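Local coordinates for protein pyruvate kinase (Pseudomonas aeruginosa, PDB 6QXL) that probably catalyses the last step of glycolysis, transferring phosphate from phosphoenolpyruvate to ADP to give pyruvate and ATP, at residues F195-R207 and A233-M245. Numbering follows the deposited sequence.
Sequences FPRDAKDMEYARR and ALDGLIRASDAVM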
loop_
_atom_site.group_PDB
_atom_site.type_symbol
_atom_site.label_atom_id
_atom_site.label_comp_id
_atom_site.label_asym_id
_atom_site.label_seq_id
_atom_site.Cartn_x
_atom_site.Cartn_y
_atom_site.Cartn_z
ATOM N N PHE A 195 -1.643 -27.917 27.565
ATOM C CA PHE A 195 -1.842 -26.878 28.596
ATOM C C PHE A 195 -0.592 -26.155 29.029
ATOM O O PHE A 195 -0.494 -25.761 30.176
ATOM C CB PHE A 195 -2.566 -27.468 29.883
ATOM C CG PHE A 195 -3.969 -27.880 29.679
ATOM C CD1 PHE A 195 -5.026 -27.022 29.508
ATOM C CD2 PHE A 195 -4.245 -29.267 29.464
ATOM C CE1 PHE A 195 -6.326 -27.502 29.191
ATOM C CE2 PHE A 195 -5.522 -29.750 29.174
ATOM C CZ PHE A 195 -6.525 -28.861 29.093
ATOM N N PRO A 196 0.399 -25.943 28.150
ATOM C CA PRO A 196 1.514 -25.117 28.597
ATOM C C PRO A 196 1.093 -23.672 28.756
ATOM O O PRO A 196 0.211 -23.191 28.046
ATOM C CB PRO A 196 2.529 -25.257 27.457
ATOM C CG PRO A 196 1.712 -25.508 26.274
ATOM C CD PRO A 196 0.535 -26.290 26.720
ATOM N N ARG A 197 1.713 -22.970 29.702
ATOM C CA ARG A 197 1.427 -21.571 29.977
ATOM C C ARG A 197 2.551 -20.654 29.539
ATOM O O ARG A 197 2.229 -19.502 29.203
ATOM C CB ARG A 197 1.149 -21.396 31.459
ATOM C CG ARG A 197 -0.309 -21.958 31.702
ATOM C CD ARG A 197 -0.809 -21.779 33.128
ATOM N NE ARG A 197 -2.272 -21.815 33.254
ATOM C CZ ARG A 197 -2.989 -22.446 34.218
ATOM N NH1 ARG A 197 -2.366 -23.217 35.087
ATOM N NH2 ARG A 197 -4.317 -22.382 34.219
ATOM N N ASP A 198 3.788 -21.097 29.522
ATOM C CA ASP A 198 4.873 -20.213 29.075
ATOM C C ASP A 198 6.048 -21.032 28.609
ATOM O O ASP A 198 6.043 -22.243 28.706
ATOM C CB ASP A 198 5.309 -19.252 30.205
ATOM C CG ASP A 198 5.664 -19.965 31.477
ATOM O OD1 ASP A 198 6.072 -21.126 31.479
ATOM O OD2 ASP A 198 5.555 -19.290 32.503
ATOM N N ALA A 199 7.046 -20.354 28.080
ATOM C CA ALA A 199 8.242 -21.010 27.562
ATOM C C ALA A 199 8.856 -22.007 28.541
ATOM O O ALA A 199 9.382 -23.028 28.078
ATOM C CB ALA A 199 9.283 -19.969 27.135
ATOM N N LYS A 200 8.775 -21.757 29.843
ATOM C CA LYS A 200 9.368 -22.687 30.822
ATOM C C LYS A 200 8.791 -24.103 30.687
ATOM O O LYS A 200 9.522 -25.085 30.683
ATOM C CB LYS A 200 9.208 -22.193 32.263
ATOM C CG LYS A 200 9.806 -20.843 32.585
ATOM C CD LYS A 200 9.291 -20.282 33.919
ATOM C CE LYS A 200 9.665 -18.809 34.186
ATOM N NZ LYS A 200 11.117 -18.617 34.477
ATOM N N ASP A 201 7.496 -24.200 30.535
ATOM C CA ASP A 201 6.800 -25.486 30.419
ATOM C C ASP A 201 7.311 -26.268 29.210
ATOM O O ASP A 201 7.504 -27.497 29.286
ATOM C CB ASP A 201 5.302 -25.309 30.347
ATOM C CG ASP A 201 4.716 -24.596 31.578
ATOM O OD1 ASP A 201 5.372 -24.674 32.655
ATOM O OD2 ASP A 201 3.628 -24.010 31.518
ATOM N N MET A 202 7.575 -25.560 28.110
ATOM C CA MET A 202 8.094 -26.202 26.915
ATOM C C MET A 202 9.571 -26.569 27.040
ATOM O O MET A 202 9.995 -27.594 26.503
ATOM C CB MET A 202 7.906 -25.305 25.679
ATOM C CG MET A 202 6.465 -25.057 25.248
ATOM S SD MET A 202 5.441 -26.512 25.045
ATOM C CE MET A 202 6.266 -27.279 23.643
ATOM N N GLU A 203 10.350 -25.725 27.719
ATOM C CA GLU A 203 11.769 -26.031 27.941
ATOM C C GLU A 203 11.929 -27.270 28.824
ATOM O O GLU A 203 12.780 -28.119 28.552
ATOM C CB GLU A 203 12.487 -24.846 28.557
ATOM C CG GLU A 203 12.795 -23.752 27.557
ATOM C CD GLU A 203 12.847 -22.355 28.183
ATOM O OE1 GLU A 203 12.734 -22.189 29.416
ATOM O OE2 GLU A 203 12.989 -21.374 27.419
ATOM N N TYR A 204 11.093 -27.373 29.857
ATOM C CA TYR A 204 11.084 -28.547 30.709
ATOM C C TYR A 204 10.788 -29.812 29.895
ATOM O O TYR A 204 11.478 -30.825 30.008
ATOM C CB TYR A 204 10.067 -28.378 31.846
ATOM C CG TYR A 204 10.082 -29.470 32.905
ATOM C CD1 TYR A 204 11.218 -30.277 33.134
ATOM C CD2 TYR A 204 8.984 -29.651 33.746
ATOM C CE1 TYR A 204 11.219 -31.248 34.112
ATOM C CE2 TYR A 204 8.989 -30.619 34.741
ATOM C CZ TYR A 204 10.097 -31.433 34.895
ATOM O OH TYR A 204 10.151 -32.361 35.888
ATOM N N ALA A 205 9.766 -29.741 29.052
ATOM C CA ALA A 205 9.411 -30.891 28.223
ATOM C C ALA A 205 10.542 -31.261 27.267
ATOM O O ALA A 205 10.792 -32.444 27.032
ATOM C CB ALA A 205 8.136 -30.628 27.474
ATOM N N ARG A 206 11.242 -30.250 26.753
ATOM C CA ARG A 206 12.363 -30.486 25.848
ATOM C C ARG A 206 13.522 -31.174 26.569
ATOM O O ARG A 206 14.145 -32.083 26.018
ATOM C CB ARG A 206 12.841 -29.175 25.220
ATOM C CG ARG A 206 13.657 -29.384 23.939
ATOM C CD ARG A 206 14.073 -28.067 23.323
ATOM N NE ARG A 206 12.991 -27.354 22.629
ATOM C CZ ARG A 206 12.511 -27.665 21.415
ATOM N NH1 ARG A 206 12.973 -28.716 20.745
ATOM N NH2 ARG A 206 11.558 -26.940 20.864
ATOM N N ARG A 207 13.787 -30.742 27.802
ATOM C CA ARG A 207 14.807 -31.364 28.641
ATOM C C ARG A 207 14.522 -32.848 28.800
ATOM O O ARG A 207 15.357 -33.683 28.456
ATOM C CB ARG A 207 14.822 -30.674 30.006
ATOM C CG ARG A 207 16.092 -30.751 30.804
ATOM C CD ARG A 207 16.332 -29.499 31.673
ATOM N NE ARG A 207 15.168 -28.930 32.377
ATOM C CZ ARG A 207 14.687 -27.678 32.218
ATOM N NH1 ARG A 207 15.264 -26.773 31.418
ATOM N NH2 ARG A 207 13.683 -27.244 32.968
ATOM N N ALA A 233 3.395 -13.176 26.011
ATOM C CA ALA A 233 3.065 -14.533 26.469
ATOM C C ALA A 233 3.043 -15.513 25.283
ATOM O O ALA A 233 3.719 -16.538 25.295
ATOM C CB ALA A 233 1.742 -14.524 27.199
ATOM N N LEU A 234 2.290 -15.166 24.251
ATOM C CA LEU A 234 2.139 -16.032 23.093
ATOM C C LEU A 234 3.460 -16.216 22.355
ATOM O O LEU A 234 3.872 -17.339 22.095
ATOM C CB LEU A 234 1.085 -15.449 22.153
ATOM C CG LEU A 234 0.833 -16.221 20.866
ATOM C CD1 LEU A 234 0.259 -17.595 21.161
ATOM C CD2 LEU A 234 -0.070 -15.450 19.955
ATOM N N ASP A 235 4.122 -15.117 22.030
ATOM C CA ASP A 235 5.380 -15.185 21.273
ATOM C C ASP A 235 6.473 -15.941 22.038
ATOM O O ASP A 235 7.279 -16.663 21.440
ATOM C CB ASP A 235 5.862 -13.778 20.866
ATOM C CG ASP A 235 5.041 -13.165 19.717
ATOM O OD1 ASP A 235 3.975 -13.708 19.367
ATOM O OD2 ASP A 235 5.450 -12.122 19.154
ATOM N N GLY A 236 6.479 -15.804 23.361
ATOM C CA GLY A 236 7.417 -16.548 24.189
ATOM C C GLY A 236 7.209 -18.036 24.060
ATOM O O GLY A 236 8.151 -18.800 23.857
ATOM N N LEU A 237 5.952 -18.438 24.156
ATOM C CA LEU A 237 5.592 -19.841 24.027
ATOM C C LEU A 237 5.886 -20.381 22.641
ATOM O O LEU A 237 6.376 -21.492 22.494
ATOM C CB LEU A 237 4.123 -19.989 24.377
ATOM C CG LEU A 237 3.500 -21.349 24.568
ATOM C CD1 LEU A 237 4.391 -22.261 25.390
ATOM C CD2 LEU A 237 2.174 -21.087 25.280
ATOM N N ILE A 238 5.620 -19.584 21.622
ATOM C CA ILE A 238 5.898 -19.993 20.243
ATOM C C ILE A 238 7.400 -20.185 20.029
ATOM O O ILE A 238 7.824 -21.157 19.417
ATOM C CB ILE A 238 5.330 -18.972 19.241
ATOM C CG1 ILE A 238 3.812 -19.057 19.214
ATOM C CG2 ILE A 238 5.879 -19.208 17.845
ATOM C CD1 ILE A 238 3.118 -18.045 18.342
ATOM N N ARG A 239 8.196 -19.255 20.525
ATOM C CA ARG A 239 9.644 -19.299 20.267
ATOM C C ARG A 239 10.321 -20.483 20.920
ATOM O O ARG A 239 11.318 -20.968 20.405
ATOM C CB ARG A 239 10.328 -18.015 20.706
ATOM C CG ARG A 239 10.154 -16.944 19.697
ATOM C CD ARG A 239 11.035 -15.770 19.991
ATOM N NE ARG A 239 10.358 -14.558 19.572
ATOM C CZ ARG A 239 9.743 -13.680 20.371
ATOM N NH1 ARG A 239 9.609 -13.891 21.681
ATOM N NH2 ARG A 239 9.171 -12.613 19.823
ATOM N N ALA A 240 9.739 -20.956 22.012
ATOM C CA ALA A 240 10.227 -22.136 22.709
ATOM C C ALA A 240 9.811 -23.447 22.071
ATOM O O ALA A 240 10.114 -24.492 22.617
ATOM C CB ALA A 240 9.745 -22.100 24.163
ATOM N N SER A 241 9.088 -23.410 20.959
ATOM C CA SER A 241 8.565 -24.623 20.344
ATOM C C SER A 241 9.058 -24.736 18.923
ATOM O O SER A 241 9.696 -23.845 18.404
ATOM C CB SER A 241 7.040 -24.629 20.352
ATOM O OG SER A 241 6.527 -24.109 21.570
ATOM N N ASP A 242 8.782 -25.868 18.312
ATOM C CA ASP A 242 9.018 -26.057 16.902
ATOM C C ASP A 242 7.741 -25.896 16.116
ATOM O O ASP A 242 7.774 -25.571 14.926
ATOM C CB ASP A 242 9.619 -27.440 16.663
ATOM C CG ASP A 242 10.852 -27.675 17.503
ATOM O OD1 ASP A 242 11.800 -26.875 17.417
ATOM O OD2 ASP A 242 10.865 -28.629 18.287
ATOM N N ALA A 243 6.604 -26.141 16.772
ATOM C CA ALA A 243 5.303 -26.035 16.140
ATOM C C ALA A 243 4.278 -25.692 17.192
ATOM O O ALA A 243 4.532 -25.861 18.388
ATOM C CB ALA A 243 4.959 -27.334 15.453
ATOM N N VAL A 244 3.141 -25.167 16.747
ATOM C CA VAL A 244 2.041 -24.860 17.646
ATOM C C VAL A 244 0.747 -25.395 17.093
ATOM O O VAL A 244 0.610 -25.584 15.887
ATOM C CB VAL A 244 1.888 -23.351 17.937
ATOM C CG1 VAL A 244 3.164 -22.780 18.521
ATOM C CG2 VAL A 244 1.505 -22.596 16.693
ATOM N N MET A 245 -0.197 -25.646 17.991
ATOM C CA MET A 245 -1.517 -26.138 17.633
ATOM C C MET A 245 -2.561 -25.179 18.194
ATOM O O MET A 245 -2.546 -24.865 19.380
ATOM C CB MET A 245 -1.734 -27.533 18.206
ATOM C CG MET A 245 -3.082 -28.134 17.870
ATOM S SD MET A 245 -3.477 -29.627 18.729
ATOM C CE MET A 245 -2.363 -30.800 17.903
#
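L237 pushes its CD1 methyl against M202 CG, 3.5 Å away, the two buried side chains crossing at about a right angle. This is the tight part of a contact between neighbouring helices on the outside of the TIM barrel, 199-207 and 233-239, which run nearly parallel (11°) with axes 8.6 Å apart. L237, its CG turned away from its own backbone N (chi1 -169°), reaches the loop leading into helix 199-207, where P196 CB and O of the N-cap residue D198 border CD1. M202, bent at chi2 and chi3, folds back so that its CE lies 3.8 Å from S241 OG; it also touches A220 of the barrel strand 217-222. The S241 hydroxyl, in the turn after helix 233-239, donates back to L237 O (2.8 Å). A199 CB packs on G236 O and on A240 CB (3.7 Å each), and G236, lacking a side chain, adds no bulk there.

On the partly exposed side, packing gives way to charge. R206 brings NH1 and NH2 end-on to a single oxygen, D242 OD2, each at 3.2 Å and in the guanidinium plane. NH1 meets the syn lone pair, whereas NH2 comes from above the carboxylate plane, the two planes standing 75° apart. NH2 also bonds weakly to A240 O. These bonds join helix 199-211 to the turn before strand 243-247. With L218 N as third donor to OD2, the ionised carboxylate is probably favoured.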